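Local coordinates for yeast glycogen phosphorylase (PDB 1YGP), which is a pyridoxal-5'-phosphate-containing member of the carbohydrate phosphorylase family, an enzyme family with the two-domain GT-B fold, at residues A[247-252]-A[427-432]; A[380-385]-A[390-395]. All coordinates share one frame; numbering follows the deposited sequence.

Contact 1: A[247-252]-A[427-432]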
# COMPACT_ATOMS: atom_id res chain seq x y z
N SER A 247 -1.95 32.86 -29.22
CA SER A 247 -0.96 32.10 -29.93
C SER A 247 -0.41 30.96 -29.12
O SER A 247 -0.41 30.98 -27.89
CB SER A 247 0.17 33.02 -30.31
OG SER A 247 0.99 32.36 -31.25
N ALA A 248 0.15 29.97 -29.82
CA ALA A 248 0.78 28.85 -29.15
C ALA A 248 1.87 29.41 -28.25
O ALA A 248 2.77 30.13 -28.70
CB ALA A 248 1.40 27.92 -30.16
N SER A 249 1.66 29.20 -26.97
CA SER A 249 2.53 29.72 -25.94
C SER A 249 3.20 28.58 -25.19
O SER A 249 2.73 27.44 -25.29
CB SER A 249 1.69 30.54 -24.99
OG SER A 249 1.02 31.61 -25.65
N GLN A 250 4.27 28.82 -24.46
CA GLN A 250 4.95 27.77 -23.73
C GLN A 250 4.79 28.00 -22.24
O GLN A 250 5.11 29.07 -21.70
CB GLN A 250 6.43 27.75 -24.06
N TRP A 251 4.22 26.99 -21.58
CA TRP A 251 4.10 27.02 -20.14
C TRP A 251 5.34 26.29 -19.62
O TRP A 251 5.57 25.10 -19.85
CB TRP A 251 2.83 26.29 -19.71
CG TRP A 251 2.54 26.26 -18.21
CD1 TRP A 251 3.19 27.02 -17.26
CD2 TRP A 251 1.61 25.44 -17.63
NE1 TRP A 251 2.67 26.69 -16.10
CE2 TRP A 251 1.73 25.75 -16.27
CE3 TRP A 251 0.69 24.48 -18.07
CZ2 TRP A 251 0.94 25.11 -15.33
CZ3 TRP A 251 -0.10 23.84 -17.12
CH2 TRP A 251 0.03 24.15 -15.77
N ILE A 252 6.20 27.06 -18.97
CA ILE A 252 7.38 26.52 -18.32
C ILE A 252 6.92 26.53 -16.87
O ILE A 252 6.98 27.55 -16.18
CB ILE A 252 8.55 27.46 -18.58
CG1 ILE A 252 8.83 27.51 -20.06
CG2 ILE A 252 9.78 26.99 -17.81
CD1 ILE A 252 9.79 28.65 -20.47
N HIS A 427 -3.76 28.91 -18.07
CA HIS A 427 -5.19 28.64 -18.06
C HIS A 427 -5.91 29.92 -17.67
O HIS A 427 -7.03 30.09 -18.12
CB HIS A 427 -5.58 27.54 -17.08
CG HIS A 427 -4.98 26.19 -17.41
ND1 HIS A 427 -5.52 25.24 -18.16
CD2 HIS A 427 -3.75 25.71 -16.98
CE1 HIS A 427 -4.70 24.23 -18.19
NE2 HIS A 427 -3.64 24.51 -17.49
N LEU A 428 -5.31 30.84 -16.90
CA LEU A 428 -5.90 32.16 -16.72
C LEU A 428 -5.94 32.94 -18.03
O LEU A 428 -6.92 33.62 -18.35
CB LEU A 428 -5.13 33.02 -15.74
CG LEU A 428 -5.93 33.82 -14.74
CD1 LEU A 428 -5.02 34.89 -14.25
CD2 LEU A 428 -7.15 34.50 -15.31
N GLU A 429 -4.87 32.89 -18.82
CA GLU A 429 -4.80 33.59 -20.09
C GLU A 429 -5.95 33.13 -20.98
O GLU A 429 -6.74 33.95 -21.49
CB GLU A 429 -3.49 33.28 -20.77
CG GLU A 429 -2.23 33.84 -20.15
CD GLU A 429 -0.96 33.67 -21.00
OE1 GLU A 429 -0.99 33.05 -22.08
OE2 GLU A 429 0.09 34.16 -20.58
N ILE A 430 -6.13 31.83 -21.13
CA ILE A 430 -7.19 31.32 -21.99
C ILE A 430 -8.56 31.68 -21.39
O ILE A 430 -9.46 32.03 -22.16
CB ILE A 430 -6.97 29.78 -22.16
CG1 ILE A 430 -5.58 29.52 -22.74
CG2 ILE A 430 -7.94 29.21 -23.17
CD1 ILE A 430 -5.16 28.06 -22.92
N ILE A 431 -8.77 31.73 -20.06
CA ILE A 431 -10.08 32.11 -19.55
C ILE A 431 -10.36 33.57 -19.87
O ILE A 431 -11.49 33.91 -20.24
CB ILE A 431 -10.15 31.87 -18.03
CG1 ILE A 431 -10.00 30.37 -17.81
CG2 ILE A 431 -11.50 32.30 -17.44
CD1 ILE A 431 -9.98 29.87 -16.35
N TYR A 432 -9.36 34.46 -19.82
CA TYR A 432 -9.58 35.84 -20.23
C TYR A 432 -9.94 35.89 -21.71
O TYR A 432 -10.92 36.55 -22.06
CB TYR A 432 -8.34 36.67 -19.96
CG TYR A 432 -8.21 37.11 -18.50
CD1 TYR A 432 -9.34 37.15 -17.69
CD2 TYR A 432 -6.98 37.54 -17.99
CE1 TYR A 432 -9.27 37.61 -16.39
CE2 TYR A 432 -6.90 38.00 -16.68
CZ TYR A 432 -8.05 38.03 -15.89
OH TYR A 432 -8.02 38.47 -14.58
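Trp-251 meets His-427 through the benzene part of its indole, and the contact illustrates how one aromatic pair can bridge a short strand and a helix whose backbones stay well apart: the CA atoms of Trp-251 and His-427 lie 9.7 Å from each other. The path starts at CB of Trp-251, which is directed at the helix. Because chi1 is -179°, CG continues away from the backbone N and the ring system extends across the gap. On the pyrrole side, NE1 gives its hydrogen to Tyr-233 O, so the indole is held at its polar atom while the benzene part does the touching. There Trp-251 CZ3 comes to 3.6 Å from His-427 NE2, with His-427 CD2 and Trp-251 CH2 the next nearest atoms of the pair. The rings form an offset edge-to-face pair, the imidazole supplying the edge, with planes at 87° and the centroids of the Trp-251 six-membered ring and the His-427 ring 5.4 Å apart. Beside it, Ser-249 OG and Glu-429 OE1 approach only to 4.3 Å, too far for a hydrogen bond; each is engaged elsewhere, the serine donating to Ser-247 O at 2.7 Å from its OG and the glutamate in a salt bridge with Arg-426. Strand 250-252 pairs antiparallel with strand 235-237, whose Val-236 touches both Ser-249 and Glu-429, while His-427, near the start of helix 425-445, also packs on Phe-420 of helix 417-423 and on Glu-376 and Arg-379 of helix 372-384.

Contact 2: A[380-385]-A[390-395]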
# COMPACT_ATOMS: atom_id res chain seq x y z
N VAL A 380 -4.34 22.43 -24.77
CA VAL A 380 -3.47 21.52 -25.48
C VAL A 380 -3.68 21.68 -26.97
O VAL A 380 -2.68 21.68 -27.70
CB VAL A 380 -3.70 20.03 -25.10
CG1 VAL A 380 -3.61 19.93 -23.60
CG2 VAL A 380 -5.04 19.52 -25.50
N LEU A 381 -4.91 21.89 -27.47
CA LEU A 381 -5.11 22.02 -28.91
C LEU A 381 -4.41 23.25 -29.45
O LEU A 381 -3.79 23.19 -30.51
CB LEU A 381 -6.59 22.10 -29.27
CG LEU A 381 -7.46 20.87 -29.12
CD1 LEU A 381 -8.82 21.22 -29.67
CD2 LEU A 381 -6.91 19.67 -29.89
N VAL A 382 -4.42 24.37 -28.74
CA VAL A 382 -3.70 25.53 -29.19
C VAL A 382 -2.22 25.40 -28.88
O VAL A 382 -1.45 25.38 -29.83
CB VAL A 382 -4.33 26.76 -28.53
CG1 VAL A 382 -3.43 27.98 -28.60
CG2 VAL A 382 -5.63 27.03 -29.27
N ASP A 383 -1.73 25.25 -27.66
CA ASP A 383 -0.29 25.22 -27.42
C ASP A 383 0.51 24.03 -27.92
O ASP A 383 1.61 24.20 -28.42
CB ASP A 383 -0.02 25.36 -25.95
CG ASP A 383 -0.58 26.63 -25.33
OD1 ASP A 383 -0.93 27.57 -26.05
OD2 ASP A 383 -0.65 26.69 -24.10
N LEU A 384 0.01 22.82 -27.81
CA LEU A 384 0.80 21.66 -28.18
C LEU A 384 0.43 21.24 -29.59
O LEU A 384 1.28 21.09 -30.45
CB LEU A 384 0.53 20.52 -27.21
CG LEU A 384 0.61 20.83 -25.73
CD1 LEU A 384 -0.01 19.70 -24.98
CD2 LEU A 384 2.05 20.97 -25.29
N GLU A 385 -0.87 21.06 -29.85
CA GLU A 385 -1.34 20.62 -31.14
C GLU A 385 -1.39 21.69 -32.24
O GLU A 385 -1.62 21.35 -33.40
CB GLU A 385 -2.71 20.00 -30.92
CG GLU A 385 -2.74 18.56 -31.41
CD GLU A 385 -1.87 17.54 -30.67
OE1 GLU A 385 -2.17 17.19 -29.52
OE2 GLU A 385 -0.90 17.09 -31.26
N HIS A 390 -9.61 29.71 -32.90
CA HIS A 390 -11.02 29.54 -33.15
C HIS A 390 -11.42 28.16 -33.62
O HIS A 390 -12.52 27.72 -33.30
CB HIS A 390 -11.43 30.62 -34.14
CG HIS A 390 -11.56 31.93 -33.37
ND1 HIS A 390 -10.71 32.96 -33.29
CD2 HIS A 390 -12.63 32.21 -32.54
CE1 HIS A 390 -11.21 33.84 -32.45
NE2 HIS A 390 -12.36 33.38 -32.02
N GLU A 391 -10.54 27.38 -34.26
CA GLU A 391 -10.95 26.06 -34.71
C GLU A 391 -11.01 25.12 -33.51
O GLU A 391 -11.94 24.33 -33.35
CB GLU A 391 -9.95 25.61 -35.72
CG GLU A 391 -10.30 24.33 -36.47
CD GLU A 391 -9.08 23.71 -37.18
OE1 GLU A 391 -8.26 24.44 -37.74
OE2 GLU A 391 -8.95 22.48 -37.14
N ALA A 392 -10.03 25.26 -32.61
CA ALA A 392 -9.91 24.51 -31.37
C ALA A 392 -11.13 24.74 -30.48
O ALA A 392 -11.81 23.79 -30.05
CB ALA A 392 -8.67 24.97 -30.63
N TRP A 393 -11.47 26.01 -30.29
CA TRP A 393 -12.62 26.36 -29.48
C TRP A 393 -13.93 25.76 -29.99
O TRP A 393 -14.82 25.39 -29.22
CB TRP A 393 -12.74 27.89 -29.38
CG TRP A 393 -13.81 28.22 -28.35
CD1 TRP A 393 -14.97 28.85 -28.72
CD2 TRP A 393 -13.78 27.87 -27.02
NE1 TRP A 393 -15.68 28.89 -27.62
CE2 TRP A 393 -15.02 28.33 -26.60
CE3 TRP A 393 -12.91 27.24 -26.12
CZ2 TRP A 393 -15.43 28.18 -25.28
CZ3 TRP A 393 -13.31 27.09 -24.80
CH2 TRP A 393 -14.56 27.56 -24.38
N ASP A 394 -14.08 25.63 -31.29
CA ASP A 394 -15.26 24.99 -31.83
C ASP A 394 -15.31 23.52 -31.42
O ASP A 394 -16.39 23.01 -31.12
CB ASP A 394 -15.25 25.09 -33.33
CG ASP A 394 -16.31 26.06 -33.79
OD1 ASP A 394 -16.11 27.27 -33.66
OD2 ASP A 394 -17.34 25.56 -34.26
N ILE A 395 -14.15 22.85 -31.37
CA ILE A 395 -14.09 21.46 -30.96
C ILE A 395 -14.47 21.35 -29.47
O ILE A 395 -15.38 20.59 -29.11
CB ILE A 395 -12.67 20.92 -31.27
CG1 ILE A 395 -12.44 20.94 -32.80
CG2 ILE A 395 -12.51 19.50 -30.76
CD1 ILE A 395 -11.05 20.55 -33.34
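Leu-381 and Ala-392 meet at their beta carbons, 3.8 Å from CB to CB, where the two helices come together most tightly. The alanine's small side chain lets the chains approach until the CA atoms of Leu-381 and Ala-392 are 5.9 Å apart. Leu-381 then folds over it: with CG anti to the carbonyl carbon (chi1 -71°), the leucine's CD1 passes beside Ala-392 and lies 3.9 Å from that residue's CA, going on to 4.2 Å from Ile-395 CB one turn further along. From the next position, Val-382 CG2 closes on Ala-392 CB at 3.9 Å, so two branched side chains share one methyl group. All four residues are buried, and Trp-354 adds further apolar cover to Leu-381. The short helical segments run nearly antiparallel, at 151°, and their two helices form the beta-alpha-beta crossover connection between the parallel, adjacent strands 361-366 and 400-404 of the large mixed sheet. Within residues 380-385 the helix widens into a pi-type turn, Val-380 O accepting from both Leu-384 N and Glu-385 N. The solvent side is looser and polar: exposed His-390, its beta carbon directed away from the partner helix, meets Phe-437 edge-to-face, and exposed Asp-394 pairs with Lys-398 of its own helix. Trp-393 also turns from this contact, but to pack against Ile-374 and Ile-434.

Both contacts lie toward the periphery of the chain, more than 30 Å from its centre, yet they differ in burial. Contact 2 is wholly buried and purely aliphatic, joining consecutive helices only a few residues apart in sequence; contact 1 is partly buried, rests on an aromatic pair flanked by polar groups, and brings together elements some 175 residues apart. The centres of contact 1 and contact 2 are about 12 Å apart. Helix 372-384 belongs to contact 2 and also lies against the helix of contact 1. A probable hydrogen bond from Ser-249 N to Asp-383 OD1 (3.2 Å) joins them directly, and Arg-426, the partner of Glu-429, also forms a salt bridge with Asp-383.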